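Local structure of pectate lyase 1 (Juniperus ashei, 1PXZ) at residues 262-267 / 298-303; 240-245 / 328-333; 276-281 / 306-311; 294-299 / 310-315. The protein cleaves (1->4)-alpha-D-galacturonan by elimination with low pectate lyase activity, probably with calcium as cofactor, and is a major allergen of cedar pollen. All blocks are in the same frame, centred on the assembly; numbering follows the deposited sequence.

Contact 1 of 4, residues 262-267 / 298-303; sequences LSEGNS and STRDAF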
# COMPACT_ATOMS: atom_id res chain seq x y z
N LEU A 262 -8.28 -11.11 -8.53
CA LEU A 262 -9.47 -10.58 -9.15
C LEU A 262 -9.19 -9.19 -9.71
O LEU A 262 -9.24 -8.19 -9.01
CB LEU A 262 -10.65 -10.59 -8.18
CG LEU A 262 -10.86 -11.94 -7.46
CD1 LEU A 262 -12.10 -11.89 -6.59
CD2 LEU A 262 -10.95 -13.09 -8.46
N SER A 263 -8.86 -9.20 -11.01
CA SER A 263 -8.59 -7.96 -11.74
C SER A 263 -9.88 -7.42 -12.34
O SER A 263 -10.52 -8.12 -13.12
CB SER A 263 -7.55 -8.23 -12.83
OG SER A 263 -7.42 -7.09 -13.67
N GLU A 264 -10.28 -6.20 -11.96
CA GLU A 264 -11.53 -5.63 -12.45
C GLU A 264 -11.40 -4.16 -12.78
O GLU A 264 -10.98 -3.38 -11.92
CB GLU A 264 -12.56 -5.85 -11.34
CG GLU A 264 -13.97 -5.39 -11.66
CD GLU A 264 -14.98 -5.79 -10.59
OE1 GLU A 264 -14.59 -6.24 -9.49
OE2 GLU A 264 -16.19 -5.62 -10.90
N GLY A 265 -11.74 -3.77 -14.00
CA GLY A 265 -11.76 -2.36 -14.35
C GLY A 265 -10.41 -1.68 -14.34
O GLY A 265 -10.33 -0.45 -14.16
N ASN A 266 -9.32 -2.41 -14.55
CA ASN A 266 -7.99 -1.81 -14.67
C ASN A 266 -7.74 -1.34 -16.10
O ASN A 266 -8.41 -1.82 -17.01
CB ASN A 266 -6.94 -2.84 -14.26
CG ASN A 266 -7.10 -3.21 -12.80
OD1 ASN A 266 -6.97 -2.32 -11.95
ND2 ASN A 266 -7.38 -4.47 -12.51
N SER A 267 -6.79 -0.43 -16.29
CA SER A 267 -6.41 -0.05 -17.66
C SER A 267 -4.92 -0.34 -17.81
O SER A 267 -4.09 0.16 -17.04
CB SER A 267 -6.73 1.41 -17.94
OG SER A 267 -6.21 1.82 -19.20
N SER A 298 -10.10 -11.64 -15.05
CA SER A 298 -10.07 -10.28 -15.60
C SER A 298 -11.48 -9.88 -16.01
O SER A 298 -12.07 -10.52 -16.89
CB SER A 298 -9.11 -10.21 -16.79
OG SER A 298 -9.28 -9.01 -17.53
N THR A 299 -12.05 -8.84 -15.40
CA THR A 299 -13.39 -8.38 -15.67
C THR A 299 -13.45 -6.91 -16.05
O THR A 299 -13.03 -6.09 -15.22
CB THR A 299 -14.27 -8.56 -14.41
OG1 THR A 299 -14.14 -9.93 -13.97
CG2 THR A 299 -15.73 -8.29 -14.70
N ARG A 300 -13.94 -6.55 -17.22
CA ARG A 300 -14.08 -5.18 -17.69
C ARG A 300 -12.78 -4.38 -17.63
O ARG A 300 -12.80 -3.17 -17.45
CB ARG A 300 -15.20 -4.45 -16.91
CG ARG A 300 -16.52 -5.23 -17.04
CD ARG A 300 -17.68 -4.56 -16.35
NE ARG A 300 -17.53 -4.64 -14.89
CZ ARG A 300 -17.56 -3.60 -14.07
NH1 ARG A 300 -17.74 -2.38 -14.53
NH2 ARG A 300 -17.41 -3.80 -12.76
N ASP A 301 -11.67 -5.08 -17.78
CA ASP A 301 -10.35 -4.44 -17.92
C ASP A 301 -10.26 -3.78 -19.28
O ASP A 301 -10.96 -4.16 -20.22
CB ASP A 301 -9.25 -5.47 -17.73
CG ASP A 301 -9.00 -5.89 -16.29
OD1 ASP A 301 -9.26 -5.08 -15.36
OD2 ASP A 301 -8.53 -7.04 -16.05
N ALA A 302 -9.40 -2.78 -19.42
CA ALA A 302 -9.14 -2.18 -20.73
C ALA A 302 -7.69 -2.45 -21.12
O ALA A 302 -6.84 -2.46 -20.21
CB ALA A 302 -9.46 -0.70 -20.71
N PHE A 303 -7.41 -2.67 -22.41
CA PHE A 303 -6.08 -3.09 -22.84
C PHE A 303 -5.60 -2.19 -23.97
O PHE A 303 -6.28 -2.01 -24.96
CB PHE A 303 -6.04 -4.55 -23.33
CG PHE A 303 -6.47 -5.50 -22.22
CD1 PHE A 303 -5.55 -5.95 -21.30
CD2 PHE A 303 -7.78 -5.92 -22.09
CE1 PHE A 303 -5.93 -6.79 -20.27
CE2 PHE A 303 -8.19 -6.75 -21.06
CZ PHE A 303 -7.25 -7.19 -20.15
O HOH W 1 -12.19 -10.11 -11.98
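Strands 260-264 and 296-299 run parallel, turn together through loops, and pair again at Ser267 and Ala302, so the two chains stay in register as neighbouring rungs at the end of the parallel beta-helix. Thr299 N donates to Ser263 O and Gly265 N to Thr299 O. Ala302 N donates to Asn266 O at 2.8 Å, so the ladder runs through the turn. Asp301 ties the two turns together. Its CG lies beside its own backbone N, anti to the carbonyl carbon (chi1 -76°), which places the carboxylate against the neighbouring turn. Asp301 OD1 accepts from Asn266 N at 2.8 Å on the anti lone pair. Asp301 OD2 accepts from Ser263 OG at 2.6 Å on the syn lone pair, and from Ser298 OG, also at 2.6 Å, from above the carboxylate plane. Ser263 OG accepts in turn from Asn266 ND2, whose other partner is Val240 O. On the face of Glu264 and Thr299, the extended Glu264 chain forms a salt bridge from OE2 to Arg300 NH2 at 2.9 Å. Glu264 OE2 lies at the guanidinium edge, using its anti lone pair, with the carboxylate and guanidinium planes 85° apart. Glu264 OE1 is held by His239 and Thr318. With three donors on its two oxygens, Asp301 is probably stabilised as a carboxylate and fixed in rotation.

Contact 2 of 4, residues 240-245 / 328-333; sequences VANNNY and KVENGN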
# COMPACT_ATOMS: atom_id res chain seq x y z
N VAL A 240 -7.87 -6.38 -7.42
CA VAL A 240 -7.14 -5.30 -8.11
C VAL A 240 -8.13 -4.51 -8.96
O VAL A 240 -8.50 -4.99 -10.03
CB VAL A 240 -5.99 -5.85 -8.95
CG1 VAL A 240 -5.17 -4.73 -9.59
CG2 VAL A 240 -5.04 -6.71 -8.12
N ALA A 241 -8.57 -3.33 -8.50
CA ALA A 241 -9.70 -2.67 -9.13
C ALA A 241 -9.49 -1.22 -9.53
O ALA A 241 -9.05 -0.42 -8.69
CB ALA A 241 -10.88 -2.70 -8.13
N ASN A 242 -9.82 -0.83 -10.75
CA ASN A 242 -9.78 0.55 -11.22
C ASN A 242 -8.43 1.23 -10.96
O ASN A 242 -8.35 2.38 -10.52
CB ASN A 242 -10.90 1.35 -10.58
CG ASN A 242 -12.21 1.15 -11.32
OD1 ASN A 242 -12.29 0.69 -12.47
ND2 ASN A 242 -13.27 1.51 -10.63
N ASN A 243 -7.36 0.48 -11.26
CA ASN A 243 -6.03 1.07 -11.26
C ASN A 243 -5.58 1.41 -12.68
O ASN A 243 -6.10 0.80 -13.62
CB ASN A 243 -5.01 0.11 -10.66
CG ASN A 243 -5.42 -0.50 -9.33
OD1 ASN A 243 -5.98 -1.59 -9.22
ND2 ASN A 243 -5.10 0.26 -8.29
N ASN A 244 -4.64 2.32 -12.85
CA ASN A 244 -4.15 2.73 -14.17
C ASN A 244 -2.70 2.33 -14.35
O ASN A 244 -1.85 2.69 -13.51
CB ASN A 244 -4.33 4.24 -14.30
CG ASN A 244 -4.25 4.77 -15.71
OD1 ASN A 244 -4.61 4.09 -16.67
ND2 ASN A 244 -3.76 6.00 -15.88
N TYR A 245 -2.35 1.58 -15.39
CA TYR A 245 -1.00 1.08 -15.54
C TYR A 245 -0.32 1.69 -16.78
O TYR A 245 -0.81 1.49 -17.89
CB TYR A 245 -0.94 -0.44 -15.67
CG TYR A 245 -1.34 -1.27 -14.47
CD1 TYR A 245 -2.71 -1.40 -14.17
CD2 TYR A 245 -0.42 -1.92 -13.67
CE1 TYR A 245 -3.09 -2.15 -13.08
CE2 TYR A 245 -0.79 -2.69 -12.57
CZ TYR A 245 -2.15 -2.78 -12.30
OH TYR A 245 -2.58 -3.52 -11.22
N LYS A 328 -18.32 0.50 -5.81
CA LYS A 328 -18.52 0.34 -7.25
C LYS A 328 -17.21 0.34 -8.03
O LYS A 328 -16.37 1.21 -7.83
CB LYS A 328 -19.39 1.49 -7.77
CG LYS A 328 -19.86 1.27 -9.20
CD LYS A 328 -20.86 2.33 -9.61
CE LYS A 328 -22.21 2.16 -8.92
NZ LYS A 328 -22.65 3.40 -8.22
N VAL A 329 -17.05 -0.61 -8.93
CA VAL A 329 -15.93 -0.63 -9.85
C VAL A 329 -16.45 -0.31 -11.25
O VAL A 329 -17.38 -0.97 -11.73
CB VAL A 329 -15.22 -1.99 -9.80
CG1 VAL A 329 -14.00 -2.01 -10.71
CG2 VAL A 329 -14.80 -2.34 -8.37
N GLU A 330 -15.88 0.71 -11.89
CA GLU A 330 -16.26 1.06 -13.26
C GLU A 330 -15.47 0.26 -14.27
O GLU A 330 -14.50 -0.41 -13.92
CB GLU A 330 -15.97 2.55 -13.52
CG GLU A 330 -16.50 3.42 -12.39
CD GLU A 330 -18.00 3.56 -12.46
OE1 GLU A 330 -18.53 3.33 -13.57
OE2 GLU A 330 -18.62 3.89 -11.43
N ASN A 331 -15.89 0.35 -15.54
CA ASN A 331 -15.14 -0.21 -16.64
C ASN A 331 -13.72 0.35 -16.74
O ASN A 331 -13.52 1.51 -16.36
CB ASN A 331 -15.86 0.13 -17.95
CG ASN A 331 -15.16 -0.60 -19.09
OD1 ASN A 331 -14.14 -0.14 -19.62
ND2 ASN A 331 -15.72 -1.76 -19.43
N GLY A 332 -12.79 -0.43 -17.25
CA GLY A 332 -11.40 0.00 -17.31
C GLY A 332 -11.17 1.25 -18.12
O GLY A 332 -10.19 2.00 -17.97
N ASN A 333 -12.09 1.56 -19.04
CA ASN A 333 -11.92 2.82 -19.76
C ASN A 333 -12.00 4.01 -18.80
O ASN A 333 -11.53 5.10 -19.14
CB ASN A 333 -12.98 2.95 -20.85
CG ASN A 333 -14.37 2.82 -20.26
OD1 ASN A 333 -14.51 2.78 -19.04
ND2 ASN A 333 -15.39 2.74 -21.11
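After Lys328 the chain reaches Val329, which does the apolar work. Its CG1 is anti to the backbone N (chi1 -177°) and its CG2 sits beside that N, so the two methyls reach different partners. Val329 CG2 meets Ala241 CB at 3.9 Å. CG1 rests against the end of the Asn242 side chain, and the two side chains lie antiparallel, each passing the other. Val329 O accepts from Arg300 NH2, in the turn after strand 296-299. Ala241 ends strand 237-241 of the parallel beta-helix, and Asn242 stands in the turn that follows, so this C-terminal loop packs along the outside of the beta-helix, at a turn between its strands. Glu330 brings its backbone to the same amide. The Asn242 CG lies 3.7 Å from Glu330 N, and CG is put there by a chi1 of -82°, beside its own backbone N. The bent Glu330 side chain turns off from Asn242. Leu338 of helix 335-338 touches both Asn242 and Glu330. At Asn331 the chain turns: Asn331 OD1 accepts from Asn333 N at 2.7 Å, with an N-H...O angle of 176°, forming an Asx turn into the 3-10 segment that starts at Gly332.

Contact 3 of 4, residues 276-281 / 306-311; sequences KKEVTK and GAYFVS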
# COMPACT_ATOMS: atom_id res chain seq x y z
N LYS A 276 6.83 -8.49 -23.74
CA LYS A 276 6.37 -7.83 -22.51
C LYS A 276 4.89 -7.50 -22.59
O LYS A 276 4.38 -6.77 -21.73
CB LYS A 276 7.14 -6.53 -22.27
CG LYS A 276 8.64 -6.69 -22.06
CD LYS A 276 9.29 -5.36 -21.72
CE LYS A 276 10.80 -5.53 -21.58
NZ LYS A 276 11.45 -4.35 -20.94
N LYS A 277 4.16 -7.98 -23.60
CA LYS A 277 2.77 -7.60 -23.79
C LYS A 277 1.86 -8.21 -22.74
O LYS A 277 0.79 -7.66 -22.45
CB LYS A 277 2.27 -8.08 -25.17
CG LYS A 277 3.01 -7.39 -26.33
CD LYS A 277 2.74 -5.90 -26.40
CE LYS A 277 3.30 -5.25 -27.67
NZ LYS A 277 3.13 -3.76 -27.63
N GLU A 278 2.26 -9.33 -22.16
CA GLU A 278 1.39 -10.03 -21.22
C GLU A 278 1.36 -9.33 -19.86
O GLU A 278 2.39 -9.05 -19.26
CB GLU A 278 1.80 -11.50 -21.00
CG GLU A 278 0.65 -12.21 -20.28
CD GLU A 278 0.94 -13.66 -19.98
OE1 GLU A 278 1.82 -14.23 -20.65
OE2 GLU A 278 0.27 -14.23 -19.08
N VAL A 279 0.15 -9.04 -19.39
CA VAL A 279 -0.01 -8.32 -18.12
C VAL A 279 0.40 -9.24 -16.97
O VAL A 279 1.06 -8.79 -16.02
CB VAL A 279 -1.47 -7.91 -17.94
CG1 VAL A 279 -1.78 -7.53 -16.49
CG2 VAL A 279 -1.85 -6.77 -18.90
N THR A 280 -0.02 -10.50 -17.05
CA THR A 280 0.12 -11.54 -16.06
C THR A 280 1.41 -12.35 -16.16
O THR A 280 2.00 -12.58 -17.22
CB THR A 280 -1.01 -12.60 -16.20
OG1 THR A 280 -1.28 -12.81 -17.60
CG2 THR A 280 -2.30 -12.10 -15.58
N LYS A 281 1.85 -12.83 -15.00
CA LYS A 281 2.97 -13.74 -14.92
C LYS A 281 2.80 -14.73 -13.76
O LYS A 281 2.74 -14.32 -12.61
CB LYS A 281 4.31 -13.01 -14.74
CG LYS A 281 5.47 -14.00 -14.98
CD LYS A 281 6.78 -13.24 -15.20
CE LYS A 281 7.96 -14.21 -15.09
NZ LYS A 281 8.83 -13.90 -13.92
N GLY A 306 -1.68 -3.51 -27.22
CA GLY A 306 -1.37 -4.93 -27.38
C GLY A 306 -1.32 -5.70 -26.07
O GLY A 306 -1.02 -6.90 -26.04
N ALA A 307 -1.60 -5.05 -24.96
CA ALA A 307 -1.64 -5.72 -23.66
C ALA A 307 -2.69 -6.83 -23.63
O ALA A 307 -3.76 -6.64 -24.22
CB ALA A 307 -1.99 -4.70 -22.58
N TYR A 308 -2.42 -7.91 -22.92
CA TYR A 308 -3.46 -8.90 -22.67
C TYR A 308 -3.24 -9.60 -21.33
O TYR A 308 -2.12 -9.68 -20.82
CB TYR A 308 -3.51 -9.95 -23.80
CG TYR A 308 -2.19 -10.66 -24.01
CD1 TYR A 308 -1.23 -10.14 -24.89
CD2 TYR A 308 -1.90 -11.83 -23.35
CE1 TYR A 308 -0.05 -10.83 -25.05
CE2 TYR A 308 -0.72 -12.53 -23.51
CZ TYR A 308 0.21 -12.00 -24.37
OH TYR A 308 1.41 -12.66 -24.54
N PHE A 309 -4.35 -10.10 -20.79
CA PHE A 309 -4.36 -10.80 -19.50
C PHE A 309 -4.69 -12.26 -19.74
O PHE A 309 -5.71 -12.55 -20.37
CB PHE A 309 -5.41 -10.13 -18.62
CG PHE A 309 -5.52 -10.55 -17.17
CD1 PHE A 309 -5.98 -11.78 -16.76
CD2 PHE A 309 -5.15 -9.62 -16.19
CE1 PHE A 309 -6.07 -12.13 -15.43
CE2 PHE A 309 -5.24 -9.96 -14.86
CZ PHE A 309 -5.71 -11.19 -14.46
N VAL A 310 -3.88 -13.17 -19.23
CA VAL A 310 -4.19 -14.60 -19.39
C VAL A 310 -4.93 -15.04 -18.13
O VAL A 310 -4.38 -15.16 -17.04
CB VAL A 310 -2.92 -15.40 -19.63
CG1 VAL A 310 -3.21 -16.89 -19.67
CG2 VAL A 310 -2.27 -14.96 -20.94
N SER A 311 -6.23 -15.26 -18.32
CA SER A 311 -7.14 -15.68 -17.26
C SER A 311 -7.05 -17.16 -16.94
O SER A 311 -6.63 -17.96 -17.79
CB SER A 311 -8.59 -15.38 -17.72
OG SER A 311 -8.87 -14.05 -17.31
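Here the loop after strand 302-304 lies along the residues that lead into strand 280-282, the last strand of one parallel sheet of the beta-helix. The two pieces run in nearly the same direction, 23° apart, and a single backbone bridge joins Glu278 with Tyr308. Val279 N gives a nearly straight bond to Tyr308 O at 2.8 Å, along the C=O axis. Tyr308 N gives a longer one to Lys277 O at 3.3 Å, from above the carbonyl plane. Glu278 can be followed outward. Its CA lies over one face of the Tyr308 ring in a CH-pi contact, offset toward the rim. Glu278 CB meets Tyr308 CE2 and the Tyr308 OH, each at 3.7 Å. Glu278 CG is anti to the backbone N and passes Tyr308 CE2 at 3.5 Å. The chain then stays extended, with the carboxylate plane only 22° from the ring plane. CD reaches Val310 CG2, and Glu278 OE2 ends 3.2 Å from Val310 CG2. OE2 also accepts from Thr280 OG1 on its anti lone pair. That hydroxyl accepts in turn from Val310 N, so a short chain of hydrogen bonds joins carboxylate, hydroxyl and backbone. Thr280 OG1 holds the crowded position between its own backbone N and carbonyl carbon, which leaves the methyl to face Phe309. Val279 supports that ring obliquely through CG1 and touches Ala307 with CG2. Thr280 CG2 sits over the centre of the Phe309 ring, 3.5 Å from the centroid and 5° off the normal.

Contact 4 of 4, residues 294-299 / 310-315; sequences WVWRST and VSSGKT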
# COMPACT_ATOMS: atom_id res chain seq x y z
N TRP A 294 -5.41 -22.13 -10.62
CA TRP A 294 -5.42 -20.83 -9.91
C TRP A 294 -6.52 -19.93 -10.44
O TRP A 294 -6.81 -19.81 -11.62
CB TRP A 294 -4.06 -20.16 -10.09
CG TRP A 294 -2.88 -20.90 -9.57
CD1 TRP A 294 -2.81 -22.10 -8.95
CD2 TRP A 294 -1.52 -20.40 -9.64
NE1 TRP A 294 -1.50 -22.40 -8.62
CE2 TRP A 294 -0.69 -21.37 -9.04
CE3 TRP A 294 -0.97 -19.23 -10.17
CZ2 TRP A 294 0.70 -21.21 -8.95
CZ3 TRP A 294 0.41 -19.07 -10.07
CH2 TRP A 294 1.22 -20.05 -9.47
N VAL A 295 -7.20 -19.20 -9.57
CA VAL A 295 -8.33 -18.42 -10.06
C VAL A 295 -7.84 -16.99 -10.26
O VAL A 295 -7.73 -16.23 -9.30
CB VAL A 295 -9.51 -18.49 -9.09
CG1 VAL A 295 -10.59 -17.49 -9.50
CG2 VAL A 295 -10.12 -19.90 -9.04
N TRP A 296 -7.50 -16.69 -11.51
CA TRP A 296 -7.05 -15.36 -11.89
C TRP A 296 -8.03 -14.81 -12.91
O TRP A 296 -8.03 -15.24 -14.07
CB TRP A 296 -5.64 -15.38 -12.47
CG TRP A 296 -4.54 -15.70 -11.50
CD1 TRP A 296 -4.61 -16.33 -10.30
CD2 TRP A 296 -3.15 -15.38 -11.69
NE1 TRP A 296 -3.38 -16.43 -9.72
CE2 TRP A 296 -2.46 -15.85 -10.56
CE3 TRP A 296 -2.43 -14.74 -12.72
CZ2 TRP A 296 -1.08 -15.70 -10.42
CZ3 TRP A 296 -1.05 -14.59 -12.57
CH2 TRP A 296 -0.40 -15.07 -11.42
N ARG A 297 -8.86 -13.86 -12.50
CA ARG A 297 -9.91 -13.35 -13.36
C ARG A 297 -9.69 -11.90 -13.81
O ARG A 297 -9.16 -11.08 -13.05
CB ARG A 297 -11.27 -13.40 -12.66
CG ARG A 297 -11.55 -14.70 -11.93
CD ARG A 297 -13.06 -14.95 -11.91
NE ARG A 297 -13.77 -13.97 -11.09
CZ ARG A 297 -14.19 -14.25 -9.86
NH1 ARG A 297 -13.93 -15.46 -9.37
NH2 ARG A 297 -14.83 -13.34 -9.13
N SER A 298 -10.10 -11.64 -15.05
CA SER A 298 -10.07 -10.28 -15.60
C SER A 298 -11.48 -9.88 -16.01
O SER A 298 -12.07 -10.52 -16.89
CB SER A 298 -9.11 -10.21 -16.79
OG SER A 298 -9.28 -9.01 -17.53
N THR A 299 -12.05 -8.84 -15.40
CA THR A 299 -13.39 -8.38 -15.67
C THR A 299 -13.45 -6.91 -16.05
O THR A 299 -13.03 -6.09 -15.22
CB THR A 299 -14.27 -8.56 -14.41
OG1 THR A 299 -14.14 -9.93 -13.97
CG2 THR A 299 -15.73 -8.29 -14.70
N VAL A 310 -3.88 -13.17 -19.23
CA VAL A 310 -4.19 -14.60 -19.39
C VAL A 310 -4.93 -15.04 -18.13
O VAL A 310 -4.38 -15.16 -17.04
CB VAL A 310 -2.92 -15.40 -19.63
CG1 VAL A 310 -3.21 -16.89 -19.67
CG2 VAL A 310 -2.27 -14.96 -20.94
N SER A 311 -6.23 -15.26 -18.32
CA SER A 311 -7.14 -15.68 -17.26
C SER A 311 -7.05 -17.16 -16.94
O SER A 311 -6.63 -17.96 -17.79
CB SER A 311 -8.59 -15.38 -17.72
OG SER A 311 -8.87 -14.05 -17.31
N SER A 312 -7.46 -17.54 -15.74
CA SER A 312 -7.60 -18.96 -15.40
C SER A 312 -8.72 -19.09 -14.37
O SER A 312 -8.96 -18.17 -13.57
CB SER A 312 -6.30 -19.60 -14.92
OG SER A 312 -5.69 -18.89 -13.86
N GLY A 313 -9.45 -20.19 -14.39
CA GLY A 313 -10.61 -20.38 -13.52
C GLY A 313 -11.87 -19.94 -14.25
O GLY A 313 -11.76 -19.32 -15.31
N LYS A 314 -13.06 -20.24 -13.74
CA LYS A 314 -14.26 -19.89 -14.50
C LYS A 314 -14.74 -18.47 -14.19
O LYS A 314 -14.42 -17.85 -13.18
CB LYS A 314 -15.39 -20.89 -14.21
CG LYS A 314 -15.94 -20.82 -12.80
CD LYS A 314 -15.30 -21.84 -11.88
CE LYS A 314 -14.10 -21.28 -11.13
NZ LYS A 314 -12.82 -21.88 -11.62
N THR A 315 -15.57 -17.93 -15.09
CA THR A 315 -16.08 -16.57 -14.93
C THR A 315 -17.16 -16.52 -13.87
O THR A 315 -17.97 -17.44 -13.69
CB THR A 315 -16.60 -16.03 -16.27
OG1 THR A 315 -15.56 -16.09 -17.25
CG2 THR A 315 -16.98 -14.57 -16.13
O HOH W 2 -14.27 -18.03 -10.00
O HOH W 3 -11.63 -13.83 -16.33
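Strand 296-299 pairs in parallel with 260-264 and so adds a rung to the end of the beta-helix; it opens the IgE-binding region 296-306, and a later loop turns back across it. The touching parts run at 104° to each other, so they meet in a single antiparallel hydrogen-bonded pair, Trp296 with Ser312. Ser312 N gives Trp296 O a bond of 2.9 Å on a lone pair in the carbonyl plane. The return bond, Trp296 N to Ser312 O, has the same length but is more bent (139°), with the donor above the carbonyl plane. Ser312 OG stands in the crowded position between its backbone N and carbonyl carbon (chi1 53°). From there Ser312 OG donates to Trp294 O at 2.7 Å, from above that carbonyl plane, and lies near Trp296 CB. Arg282 NH2 also bonds to this hydroxyl. The Trp296 indole leads away from the loop, and its NE1 bonds to Pro259 O. Arg297 CD lies 3.4 Å from Lys314 O. One water joins Arg297 NH1, weakly, to Lys314 O. A second water accepts from Ser298 N and bonds Ser311 OG. Direct bonds thus hold the crossing at Ser312, while two waters add further links at Arg297 and Ser298.

Contacts 1 and 4 share strand 296-299, and Ser263 N to Arg297 O, 2.8 Å, probably continues the ladder between them. Contact 2 involves strand 237-241, the neighbour of 260-264, and its centre is about 6 Å from that of contact 1; Arg300 O and Gly332 N, 2.7 Å apart, probably bond across. Contacts 3 and 4 share Val310 and Ser311, with centres about 12 Å apart. Phe309 of contact 3 packs on Ser263 and Ser298 of contact 1, and Thr280 touches Trp296 of contact 4. Contacts 2 and 3 do not touch. The predicted active-site residue Arg229 lies about 11 Å from Trp296 and about 12 Å from Val279, measured between side chains.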